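PDB 4MKY: multifunctional non-homologous end joining DNA repair protein LigD from Mycobacterium tuberculosis, which probably works with Ku in repairing DNA double-strand breaks by non-homologous end joining, this chain being its N-terminal primase-polymerase domain, here bound to DNA. Local coordinates for residues A[51-56]-A[65-70]; A[110-115]-A[245-250]. All blocks are in the same frame, centred on the assembly; numbering follows the deposited sequence.

Overall arrangement
Both contacts belong to the LigD primase-polymerase domain and meet in one four-stranded antiparallel sheet, ordered 66-68, 53-56, 112-115, 240-241. Contact 1 is the hairpin that forms one side of this sheet, and along the chain it closes before contact 2 opens. Contact 2 brings strand 112-115, the neighbour of strand 53-56, against the loop 245-250 that follows the last strand of the sheet. Their centres are about 10 Å apart. Where they touch, Thr53 N probably bonds to His114 O at 2.9 Å, and Ala110 packs on Arg54 and Arg56. DNA is gripped at contact 1, while Lys55, His114 and Arg247 are residues thought to bind the polymerase substrate.

Contact 1. Residues A[51-56]-A[65-70]. With nucleotides of chain J; nucleotides of chain F.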
# COMPACT_ATOMS: atom_id res chain seq x y z
N PRO A 51 -12.32 -7.42 17.24
CA PRO A 51 -13.18 -6.40 16.65
C PRO A 51 -13.68 -6.93 15.32
O PRO A 51 -12.91 -7.53 14.56
CB PRO A 51 -12.22 -5.23 16.41
CG PRO A 51 -10.90 -5.88 16.22
CD PRO A 51 -10.90 -7.08 17.11
N ALA A 52 -14.97 -6.78 15.08
CA ALA A 52 -15.58 -7.29 13.86
C ALA A 52 -15.82 -6.17 12.86
O ALA A 52 -16.62 -5.28 13.11
CB ALA A 52 -16.89 -7.99 14.20
N THR A 53 -15.13 -6.20 11.72
CA THR A 53 -15.46 -5.29 10.63
C THR A 53 -16.52 -5.93 9.74
O THR A 53 -16.46 -7.13 9.47
CB THR A 53 -14.24 -4.95 9.76
OG1 THR A 53 -13.38 -4.06 10.46
CG2 THR A 53 -14.69 -4.24 8.51
N ARG A 54 -17.54 -5.15 9.36
CA ARG A 54 -18.62 -5.68 8.54
C ARG A 54 -18.58 -5.11 7.14
O ARG A 54 -18.40 -3.90 6.95
CB ARG A 54 -19.99 -5.31 9.14
CG ARG A 54 -20.46 -6.22 10.27
CD ARG A 54 -20.92 -5.41 11.47
NE ARG A 54 -19.78 -4.80 12.14
CZ ARG A 54 -19.66 -3.51 12.45
NH1 ARG A 54 -20.66 -2.69 12.28
NH2 ARG A 54 -18.53 -3.06 12.98
N LYS A 55 -18.81 -5.98 6.16
CA LYS A 55 -19.20 -5.52 4.84
C LYS A 55 -20.66 -5.89 4.60
O LYS A 55 -21.02 -7.07 4.54
CB LYS A 55 -18.29 -6.11 3.77
CG LYS A 55 -18.30 -5.30 2.48
CD LYS A 55 -17.15 -5.69 1.58
CE LYS A 55 -17.21 -4.88 0.29
NZ LYS A 55 -16.12 -5.31 -0.65
N ARG A 56 -21.52 -4.89 4.47
CA ARG A 56 -22.95 -5.19 4.41
C ARG A 56 -23.58 -4.91 3.04
O ARG A 56 -23.40 -3.84 2.46
CB ARG A 56 -23.68 -4.41 5.50
CG ARG A 56 -22.93 -4.39 6.83
CD ARG A 56 -23.57 -3.45 7.81
NE ARG A 56 -25.02 -3.59 7.75
CZ ARG A 56 -25.87 -2.75 8.34
NH1 ARG A 56 -25.40 -1.73 9.05
NH2 ARG A 56 -27.17 -2.93 8.19
N ALA A 65 -22.50 -1.99 -1.57
CA ALA A 65 -22.27 -2.43 -0.21
C ALA A 65 -21.44 -1.36 0.44
O ALA A 65 -21.05 -0.39 -0.20
CB ALA A 65 -21.50 -3.76 -0.22
N PHE A 66 -21.06 -1.58 1.69
CA PHE A 66 -20.18 -0.62 2.36
C PHE A 66 -19.46 -1.27 3.52
O PHE A 66 -19.95 -2.21 4.13
CB PHE A 66 -20.97 0.60 2.83
CG PHE A 66 -22.14 0.27 3.72
CD1 PHE A 66 -23.39 0.02 3.18
CD2 PHE A 66 -22.01 0.29 5.10
CE1 PHE A 66 -24.47 -0.27 4.00
CE2 PHE A 66 -23.08 0.01 5.93
CZ PHE A 66 -24.31 -0.31 5.37
N PHE A 67 -18.22 -0.83 3.74
CA PHE A 67 -17.48 -1.30 4.88
C PHE A 67 -17.93 -0.53 6.12
O PHE A 67 -17.99 0.70 6.10
CB PHE A 67 -15.97 -1.11 4.66
CG PHE A 67 -15.31 -2.30 4.04
CD1 PHE A 67 -15.00 -3.40 4.82
CD2 PHE A 67 -15.08 -2.36 2.67
CE1 PHE A 67 -14.47 -4.54 4.25
CE2 PHE A 67 -14.49 -3.46 2.10
CZ PHE A 67 -14.22 -4.57 2.88
N GLU A 68 -18.22 -1.25 7.19
CA GLU A 68 -18.57 -0.59 8.44
C GLU A 68 -17.73 -1.14 9.59
O GLU A 68 -17.65 -2.35 9.79
CB GLU A 68 -20.07 -0.70 8.74
CG GLU A 68 -20.49 -0.25 10.14
CD GLU A 68 -22.00 -0.30 10.33
OE1 GLU A 68 -22.67 -1.18 9.72
OE2 GLU A 68 -22.54 0.60 11.01
N LYS A 69 -17.19 -0.23 10.38
CA LYS A 69 -16.36 -0.61 11.52
C LYS A 69 -17.00 -0.10 12.79
O LYS A 69 -17.22 -0.84 13.74
CB LYS A 69 -14.98 0.00 11.39
CG LYS A 69 -14.08 -0.71 10.41
CD LYS A 69 -12.70 -0.07 10.39
CE LYS A 69 -11.90 -0.56 9.19
NZ LYS A 69 -11.43 -1.94 9.43
N GLN A 70 -17.26 1.20 12.79
CA GLN A 70 -17.80 1.89 13.96
C GLN A 70 -19.17 1.30 14.23
O GLN A 70 -19.85 0.87 13.30
CB GLN A 70 -17.86 3.40 13.66
CG GLN A 70 -18.52 4.26 14.72
CD GLN A 70 -17.70 4.40 15.98
OE1 GLN A 70 -16.48 4.31 15.97
NE2 GLN A 70 -18.38 4.64 17.09
P DC J 5 -19.07 8.31 6.48
OP1 DC J 5 -18.48 9.09 7.62
OP2 DC J 5 -18.40 8.30 5.16
O5' DC J 5 -19.26 6.80 6.96
C5' DC J 5 -19.97 6.52 8.18
C4' DC J 5 -20.44 5.08 8.20
O4' DC J 5 -21.65 4.97 7.42
C3' DC J 5 -19.46 4.08 7.60
O3' DC J 5 -18.94 3.24 8.63
C2' DC J 5 -20.30 3.25 6.63
C1' DC J 5 -21.73 3.64 6.97
N1 DC J 5 -22.66 3.59 5.83
C2 DC J 5 -24.00 3.27 6.08
O2 DC J 5 -24.38 3.19 7.26
N3 DC J 5 -24.84 3.10 5.04
C4 DC J 5 -24.39 3.22 3.79
N4 DC J 5 -25.25 3.02 2.79
C5 DC J 5 -23.02 3.50 3.51
C6 DC J 5 -22.20 3.68 4.55
P DA J 6 -17.71 3.74 9.52
OP1 DA J 6 -17.26 2.61 10.39
OP2 DA J 6 -18.09 5.03 10.13
O5' DA J 6 -16.58 4.01 8.44
C5' DA J 6 -16.06 2.94 7.66
C4' DA J 6 -14.62 2.70 8.06
O4' DA J 6 -14.03 1.71 7.19
C3' DA J 6 -13.73 3.94 7.96
O3' DA J 6 -12.70 3.77 8.92
C2' DA J 6 -13.09 3.77 6.60
C1' DA J 6 -12.86 2.27 6.59
N9 DA J 6 -12.72 1.67 5.27
C8 DA J 6 -13.55 1.83 4.19
N7 DA J 6 -13.22 1.09 3.16
C5 DA J 6 -12.10 0.39 3.60
C6 DA J 6 -11.27 -0.55 2.97
N6 DA J 6 -11.43 -0.94 1.70
N1 DA J 6 -10.27 -1.09 3.69
C2 DA J 6 -10.11 -0.69 4.96
N3 DA J 6 -10.82 0.19 5.67
C4 DA J 6 -11.82 0.70 4.92
OP3 DG F 1 -31.56 -5.42 3.81
P DG F 1 -32.49 -5.56 4.97
OP1 DG F 1 -33.13 -6.90 4.89
OP2 DG F 1 -33.33 -4.34 5.08
O5' DG F 1 -31.50 -5.53 6.22
C5' DG F 1 -30.54 -4.48 6.37
C4' DG F 1 -30.61 -3.93 7.77
O4' DG F 1 -29.80 -2.74 7.88
C3' DG F 1 -32.01 -3.48 8.19
O3' DG F 1 -31.95 -3.44 9.61
C2' DG F 1 -32.07 -2.08 7.59
C1' DG F 1 -30.62 -1.59 7.71
N9 DG F 1 -30.13 -0.89 6.53
C8 DG F 1 -30.45 -1.18 5.23
N7 DG F 1 -29.72 -0.53 4.36
C5 DG F 1 -28.82 0.18 5.14
C6 DG F 1 -27.81 1.10 4.75
O6 DG F 1 -27.45 1.43 3.61
N1 DG F 1 -27.16 1.63 5.86
C2 DG F 1 -27.44 1.32 7.17
N2 DG F 1 -26.67 1.91 8.09
N3 DG F 1 -28.39 0.48 7.54
C4 DG F 1 -29.05 -0.03 6.48
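Glu68 OE1 is gripped by two arginines of the neighbouring strand. Arg56 NH1 reaches its syn lone pair at 2.9 Å, with guanidinium and carboxylate only 6° from coplanar; Arg54 NH1 makes a longer salt bridge to the same oxygen, 3.6 Å away. The Arg54 chain, bent at chi2 and chi3, folds its head back along the hairpin, where NH2 donates to Lys69 O at 2.7 Å from above the carbonyl plane and also to Ala52 O. Arg56 turns its NH2 to the backbone O of Gln108 and brings it close to the sugar of DG1 of chain F. This shared network would favour a charged Glu68. On this same arginine face, the Phe66 ring lies face-on against the cytosine of DC5 of chain J, its CG 3.4 Å from C5, with Arg56 CB behind.

On the other face, Lys55 sends its chain out fully extended and lays CD over the Phe67 ring, 3.8 Å from the centroid, a CH-pi contact; the adenine of DA6 of chain J lies across the ring's opposite face. Thr53 CG2 meets the ring edge, while its OG1 accepts from Lys69 NZ. Lys69 N and Gln70 N both donate to OP1 of DA6 of chain J.

Paired backbone bonds at Arg54-Glu68 and Arg56-Phe66, the latter pair including one weak bond, make this an antiparallel beta hairpin, one that serves as a DNA-binding surface of the polymerase domain.

Contact 2. Residues A[110-115]-A[245-250]; sequences ALEVHV and SLRGRT
Strand 112-115 and the irregular loop 245-250 come nearest at Glu112 and Leu246, with CA atoms 5.3 Å apart, and the loop then bends through an inverse gamma turn centred on Gly248. Glu112 OE2 is the main link. Gly248 N donates to it at 2.7 Å and nearly straight (170°), meeting the oxygen on its anti side. Arg247 NH1 adds a longer salt bridge to the same OE2, 3.3 Å, coming from above the carboxylate plane, and the two flat groups stand 82° apart, almost perpendicular. With CG set anti to the carbonyl carbon (chi1 -55°) and the chain extended beyond, the glutamate reaches past Leu246 O to the turn. Glu112 thus probably helps to position Arg247, which also bonds through NE to Ser175 O and, like His114, is thought to bind the polymerase substrate. His114 presents its ring edge to the carboxylate's other oxygen, OE1.

At the other end, Ser245 OG is a relay: it accepts from Val113 N at 3.0 Å and donates to Leu246 O, on a lone pair in the carbonyl plane. Leu246 CB closes against Leu111 O.

Helix 29-44 covers this side of the contact: Tyr36 OH bonds to both Leu111 O and Leu246 N, Met43 packs on Val113, and Ile32 and Tyr35 pack on Leu246. Strands 53-56 and 240-241 flank strand 112-115, and Lys55 and Ile241 touch Glu112 from those neighbours.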
# COMPACT_ATOMS: atom_id res chain seq x y z
N ALA A 110 -24.97 -8.04 7.18
CA ALA A 110 -23.51 -8.02 7.15
C ALA A 110 -23.05 -9.34 6.61
O ALA A 110 -22.75 -10.23 7.38
CB ALA A 110 -22.94 -7.81 8.53
N LEU A 111 -23.10 -9.51 5.29
CA LEU A 111 -22.77 -10.80 4.70
C LEU A 111 -21.38 -11.30 5.10
O LEU A 111 -21.21 -12.45 5.47
CB LEU A 111 -22.94 -10.75 3.17
CG LEU A 111 -24.35 -10.40 2.69
CD1 LEU A 111 -24.40 -10.34 1.17
CD2 LEU A 111 -25.42 -11.36 3.23
N GLU A 112 -20.40 -10.40 5.13
CA GLU A 112 -19.03 -10.79 5.44
C GLU A 112 -18.63 -10.32 6.85
O GLU A 112 -19.15 -9.32 7.33
CB GLU A 112 -18.07 -10.24 4.39
CG GLU A 112 -18.42 -10.63 2.96
CD GLU A 112 -17.38 -10.17 1.95
OE1 GLU A 112 -16.51 -9.34 2.32
OE2 GLU A 112 -17.42 -10.67 0.79
N VAL A 113 -17.83 -11.13 7.56
CA VAL A 113 -17.25 -10.70 8.81
C VAL A 113 -15.73 -10.73 8.71
O VAL A 113 -15.16 -11.73 8.28
CB VAL A 113 -17.73 -11.56 10.00
CG1 VAL A 113 -17.00 -11.16 11.28
CG2 VAL A 113 -19.24 -11.42 10.17
N HIS A 114 -15.07 -9.64 9.08
CA HIS A 114 -13.62 -9.50 8.94
C HIS A 114 -12.98 -9.27 10.31
O HIS A 114 -13.36 -8.35 11.02
CB HIS A 114 -13.32 -8.29 8.04
CG HIS A 114 -13.66 -8.50 6.59
ND1 HIS A 114 -14.94 -8.33 6.09
CD2 HIS A 114 -12.88 -8.83 5.53
CE1 HIS A 114 -14.93 -8.53 4.78
NE2 HIS A 114 -13.70 -8.89 4.43
N VAL A 115 -11.98 -10.06 10.67
CA VAL A 115 -11.28 -9.84 11.94
C VAL A 115 -9.76 -9.85 11.72
O VAL A 115 -9.27 -10.32 10.68
CB VAL A 115 -11.63 -10.93 12.98
CG1 VAL A 115 -13.13 -10.99 13.26
CG2 VAL A 115 -11.19 -12.29 12.47
N SER A 245 -17.24 -17.35 7.31
CA SER A 245 -18.03 -16.19 6.87
C SER A 245 -18.49 -16.31 5.43
O SER A 245 -17.76 -16.75 4.56
CB SER A 245 -17.22 -14.90 7.01
OG SER A 245 -17.89 -13.86 6.31
N LEU A 246 -19.71 -15.85 5.19
CA LEU A 246 -20.25 -15.74 3.85
C LEU A 246 -19.52 -14.71 2.98
O LEU A 246 -18.78 -13.87 3.49
CB LEU A 246 -21.73 -15.36 3.94
CG LEU A 246 -22.60 -16.62 3.94
CD1 LEU A 246 -23.96 -16.32 4.53
CD2 LEU A 246 -22.72 -17.15 2.51
N ARG A 247 -19.81 -14.73 1.69
CA ARG A 247 -19.15 -13.83 0.74
C ARG A 247 -20.08 -12.93 -0.05
O ARG A 247 -21.08 -13.38 -0.57
CB ARG A 247 -18.34 -14.63 -0.26
CG ARG A 247 -16.93 -14.13 -0.33
CD ARG A 247 -16.29 -14.19 1.05
NE ARG A 247 -14.86 -14.30 0.88
CZ ARG A 247 -14.10 -13.38 0.31
NH1 ARG A 247 -14.60 -12.20 0.06
NH2 ARG A 247 -12.82 -13.59 0.16
N GLY A 248 -19.70 -11.65 -0.18
CA GLY A 248 -20.49 -10.72 -0.97
C GLY A 248 -20.42 -10.99 -2.47
O GLY A 248 -20.33 -10.05 -3.28
N ARG A 249 -20.56 -12.25 -2.86
CA ARG A 249 -20.34 -12.65 -4.24
C ARG A 249 -21.62 -13.10 -4.90
O ARG A 249 -22.62 -13.32 -4.23
CB ARG A 249 -19.32 -13.80 -4.30
CG ARG A 249 -17.87 -13.34 -4.39
CD ARG A 249 -16.99 -14.52 -4.77
NE ARG A 249 -15.89 -14.18 -5.68
CZ ARG A 249 -15.61 -12.97 -6.14
NH1 ARG A 249 -16.31 -11.92 -5.72
NH2 ARG A 249 -14.60 -12.81 -6.98
N THR A 250 -21.59 -13.24 -6.23
CA THR A 250 -22.75 -13.71 -6.98
C THR A 250 -23.41 -14.87 -6.27
O THR A 250 -24.61 -14.85 -5.99
CB THR A 250 -22.34 -14.18 -8.37
OG1 THR A 250 -21.69 -13.11 -9.05
CG2 THR A 250 -23.57 -14.57 -9.19